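Local coordinates for protein acetyltransferase (Elizabethkingia anophelis, PDB 6AO7) that binds acetyl-CoA and, as a member of the GNAT family, probably transfers its acetyl group to an acceptor that remains to be identified, at residues P65-F68 / E69-E72; P17-A20 / G21-I24. All coordinates share one frame; numbering follows the deposited sequence. Where two conformers were deposited one is given.

From the N terminus, the chain first leaves edge strand 14-17 and makes contact 2 in the loop that leads to helix 26-32; there the loop folds on itself at the surface through a turn at 19-22. It then passes through two helices and strand 47-53, against which contact 2 leans, before strand 56-65 runs into contact 1. That contact closes the hairpin between strands 56-65 and 70-78, neighbours in the mixed GNAT sheet. The two loops lie in series, neither nested nor crossed, the contact centres about 23 Å apart. Contact 2 ties a strand-to-helix connection to strand 47-53, whereas contact 1 joins two strands and packs against strand 106-112.

Contact 1: P65-F68 / E69-E72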
loop_
_atom_site.group_PDB
_atom_site.type_symbol
_atom_site.label_atom_id
_atom_site.label_comp_id
_atom_site.label_asym_id
_atom_site.label_seq_id
_atom_site.Cartn_x
_atom_site.Cartn_y
_atom_site.Cartn_z
ATOM N N PRO A 65 4.133 23.860 -0.011
ATOM C CA PRO A 65 3.003 24.185 -0.900
ATOM C C PRO A 65 3.300 23.876 -2.362
ATOM O O PRO A 65 4.382 24.164 -2.872
ATOM C CB PRO A 65 2.805 25.689 -0.683
ATOM C CG PRO A 65 3.372 25.965 0.715
ATOM C CD PRO A 65 4.522 24.993 0.852
ATOM N N TRP A 66 2.320 23.269 -3.036
ATOM C CA TRP A 66 2.321 23.180 -4.495
ATOM C C TRP A 66 1.751 24.427 -5.141
ATOM O O TRP A 66 2.234 24.880 -6.190
ATOM C CB TRP A 66 1.470 22.007 -4.968
ATOM C CG TRP A 66 1.998 20.696 -4.621
ATOM C CD1 TRP A 66 3.101 20.418 -3.876
ATOM C CD2 TRP A 66 1.463 19.448 -5.037
ATOM N NE1 TRP A 66 3.277 19.058 -3.784
ATOM C CE2 TRP A 66 2.283 18.440 -4.494
ATOM C CE3 TRP A 66 0.357 19.079 -5.809
ATOM C CZ2 TRP A 66 2.030 17.087 -4.698
ATOM C CZ3 TRP A 66 0.111 17.734 -6.012
ATOM C CH2 TRP A 66 0.948 16.759 -5.465
ATOM N N ASP A 67 0.706 24.964 -4.525
ATOM C CA ASP A 67 -0.099 26.036 -5.083
ATOM C C ASP A 67 -1.078 26.437 -3.995
ATOM O O ASP A 67 -0.914 26.019 -2.843
ATOM C CB ASP A 67 -0.815 25.586 -6.362
ATOM C CG ASP A 67 -1.576 24.269 -6.188
ATOM O OD1 ASP A 67 -1.954 23.932 -5.056
ATOM O OD2 ASP A 67 -1.790 23.558 -7.196
ATOM N N PHE A 68 -2.112 27.209 -4.331
ATOM C CA PHE A 68 -3.022 27.641 -3.281
ATOM C C PHE A 68 -3.819 26.481 -2.704
ATOM O O PHE A 68 -4.100 26.471 -1.501
ATOM C CB PHE A 68 -3.980 28.715 -3.781
ATOM C CG PHE A 68 -4.646 29.459 -2.667
ATOM C CD1 PHE A 68 -5.861 29.036 -2.160
ATOM C CD2 PHE A 68 -4.026 30.552 -2.083
ATOM C CE1 PHE A 68 -6.465 29.715 -1.113
ATOM C CE2 PHE A 68 -4.632 31.242 -1.042
ATOM C CZ PHE A 68 -5.853 30.821 -0.557
ATOM N N GLU A 69 -4.166 25.493 -3.535
ATOM C CA GLU A 69 -5.069 24.427 -3.113
ATOM C C GLU A 69 -4.355 23.319 -2.329
ATOM O O GLU A 69 -4.903 22.816 -1.340
ATOM C CB GLU A 69 -5.791 23.867 -4.342
ATOM C CG GLU A 69 -5.781 22.361 -4.482
ATOM C CD GLU A 69 -6.608 21.881 -5.664
ATOM O OE1 GLU A 69 -6.042 21.655 -6.754
ATOM O OE2 GLU A 69 -7.836 21.738 -5.502
ATOM N N THR A 70 -3.136 22.935 -2.721
ATOM C CA THR A 70 -2.498 21.727 -2.194
ATOM C C THR A 70 -1.190 22.058 -1.491
ATOM O O THR A 70 -0.354 22.783 -2.034
ATOM C CB THR A 70 -2.210 20.722 -3.321
ATOM O OG1 THR A 70 -3.432 20.375 -3.994
ATOM C CG2 THR A 70 -1.579 19.476 -2.781
ATOM N N THR A 71 -0.991 21.490 -0.304
ATOM C CA THR A 71 0.325 21.507 0.317
ATOM C C THR A 71 0.708 20.077 0.651
ATOM O O THR A 71 -0.155 19.220 0.845
ATOM C CB THR A 71 0.376 22.428 1.555
ATOM O OG1 THR A 71 1.715 22.485 2.044
ATOM C CG2 THR A 71 -0.551 21.955 2.651
ATOM N N GLU A 72 2.012 19.823 0.686
ATOM C CA GLU A 72 2.553 18.478 0.753
ATOM C C GLU A 72 3.416 18.333 2.002
ATOM O O GLU A 72 4.160 19.244 2.369
ATOM C CB GLU A 72 3.382 18.151 -0.509
ATOM C CG GLU A 72 4.143 16.815 -0.456
ATOM C CD GLU A 72 4.955 16.530 -1.717
ATOM O OE1 GLU A 72 5.120 17.444 -2.545
ATOM O OE2 GLU A 72 5.439 15.385 -1.882
HETATM O O HOH W 1 -3.341 21.392 -6.530
#
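W66 lies against T70 and E72, while D67 turns to the backbone of T70, in a beta-hairpin that joins strands 56-65 and 70-78 of the GNAT sheet. P65 and T71 form an antiparallel non-hydrogen-bonded pair at the base of the connecting loop, their side chains side by side; proline's missing N-H therefore costs no bond across this pair. The tight part is built on tryptophan. W66 N bonds T70 O at 2.9 Å, while the indole lies alongside the threonine, whose methyl CG2 sits over the six-membered ring of W66, 4.0 Å from its centroid, in a CH-pi contact. Tryptophan supplies both a broad face and a donor at its edge: W66 NE1 bonds E72 OE1 at 2.7 Å, nearly straight at 166°. The oxygen lies in the indole plane, but NE1 reaches it from above the carboxylate, whose plane is turned 85° from the ring. E72 reaches this point on an extended chain. D67 places CG between its backbone N and carbonyl carbon (chi1 51°), turning the short carboxylate back into the loop, where D67 OD1 accepts T70 N at 2.8 Å. V108 of strand 106-112 touches both W66 and T70, and the side chain of E72 is about 6 Å from bound acetyl-CoA.

The looser, exposed rim has F68 and E69. The carboxylate oxygens OD2 of D67 and OE1 of E69 stay 4.7 Å apart; a water donates to both, and it accepts from T70 OG1 at 2.7 Å.

Contact 2: P17-A20 / G21-I24; sequences PHTA and GTPI
H18 sets CG anti to its backbone N (chi1 171°), and with chi2 at -92° the imidazole reaches across to T22 and I24. In one of the two conformers of I24, CG1 stands beside the backbone N and the chain bends back toward the ring, crossing the H18 side chain at about a right angle. CD1 of this conformer lies over one face, 3.5 Å from the H18 ring centroid, so the CH-pi contact is provisional. Histidine suits the place because its edge can also donate: H18 NE2 bonds T22 O at 2.8 Å, with the oxygen near the ring plane although the donor stands above the carbonyl plane. The methyl CG2 of T22 touches CD2 of H18 at 3.6 Å.

Between these partners the backbone reverses, T22 N bonding T19 O at 3.0 Å. G21 fits the third position because its positive phi would press a CB against A20 O. A water accepts from T19 N at 2.7 Å and is also hydrogen-bonded to T22 OG1 at 3.2 Å. L48 of strand 47-53 touches both H18 and I24, joining the loop to the sheet. This is a type II beta turn from T19 to T22, with glycine at its classic third position, in the connection from strand 14-17 to helix 26-32.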
loop_
_atom_site.group_PDB
_atom_site.type_symbol
_atom_site.label_atom_id
_atom_site.label_comp_id
_atom_site.label_asym_id
_atom_site.label_seq_id
_atom_site.Cartn_x
_atom_site.Cartn_y
_atom_site.Cartn_z
ATOM N N PRO A 17 7.288 26.076 15.026
ATOM C CA PRO A 17 8.071 26.272 13.805
ATOM C C PRO A 17 9.541 26.459 14.140
ATOM O O PRO A 17 9.899 26.981 15.199
ATOM C CB PRO A 17 7.461 27.541 13.189
ATOM C CG PRO A 17 6.772 28.224 14.316
ATOM C CD PRO A 17 6.297 27.146 15.230
ATOM N N HIS A 18 10.396 26.020 13.221
ATOM C CA HIS A 18 11.831 26.236 13.362
ATOM C C HIS A 18 12.184 27.726 13.260
ATOM O O HIS A 18 11.718 28.423 12.353
ATOM C CB HIS A 18 12.578 25.445 12.292
ATOM C CG HIS A 18 14.036 25.769 12.227
ATOM N ND1 HIS A 18 14.542 26.741 11.390
ATOM C CD2 HIS A 18 15.092 25.280 12.921
ATOM C CE1 HIS A 18 15.850 26.826 11.562
ATOM N NE2 HIS A 18 16.208 25.946 12.481
ATOM N N THR A 19 13.026 28.197 14.189
ATOM C CA THR A 19 13.504 29.583 14.250
ATOM C C THR A 19 14.850 29.741 13.546
ATOM O O THR A 19 15.763 28.936 13.743
ATOM C CB THR A 19 13.678 30.038 15.705
ATOM O OG1 THR A 19 12.419 30.090 16.375
ATOM C CG2 THR A 19 14.332 31.412 15.775
ATOM N N ALA A 20 14.984 30.813 12.768
ATOM C CA ALA A 20 16.264 31.136 12.147
ATOM C C ALA A 20 17.371 31.210 13.195
ATOM O O ALA A 20 17.184 31.758 14.284
ATOM C CB ALA A 20 16.167 32.469 11.404
ATOM N N GLY A 21 18.534 30.650 12.853
ATOM C CA GLY A 21 19.655 30.544 13.763
ATOM C C GLY A 21 19.698 29.241 14.538
ATOM O O GLY A 21 20.779 28.818 14.961
ATOM N N THR A 22 18.545 28.610 14.738
ATOM C CA THR A 22 18.471 27.297 15.370
ATOM C C THR A 22 19.073 26.234 14.450
ATOM O O THR A 22 18.914 26.303 13.225
ATOM C CB THR A 22 17.004 26.947 15.681
ATOM O OG1 THR A 22 16.502 27.811 16.709
ATOM C CG2 THR A 22 16.816 25.477 16.099
ATOM N N PRO A 23 19.765 25.243 15.000
ATOM C CA PRO A 23 20.244 24.143 14.163
ATOM C C PRO A 23 19.093 23.417 13.481
ATOM O O PRO A 23 18.005 23.237 14.038
ATOM C CB PRO A 23 20.983 23.237 15.154
ATOM C CG PRO A 23 21.410 24.173 16.255
ATOM C CD PRO A 23 20.259 25.135 16.381
ATOM N N ILE A 24 19.338 23.017 12.245
ATOM C CA ILE A 24 18.384 22.219 11.479
ATOM C C ILE A 24 18.618 20.757 11.846
ATOM O O ILE A 24 19.756 20.282 11.741
ATOM C CB ILE A 24 18.554 22.469 9.974
ATOM C CG1 ILE A 24 18.281 23.938 9.644
ATOM C CG2 ILE A 24 17.680 21.531 9.143
ATOM C CD1 ILE A 24 16.820 24.310 9.661
HETATM O O HOH W 2 13.576 26.696 16.335
#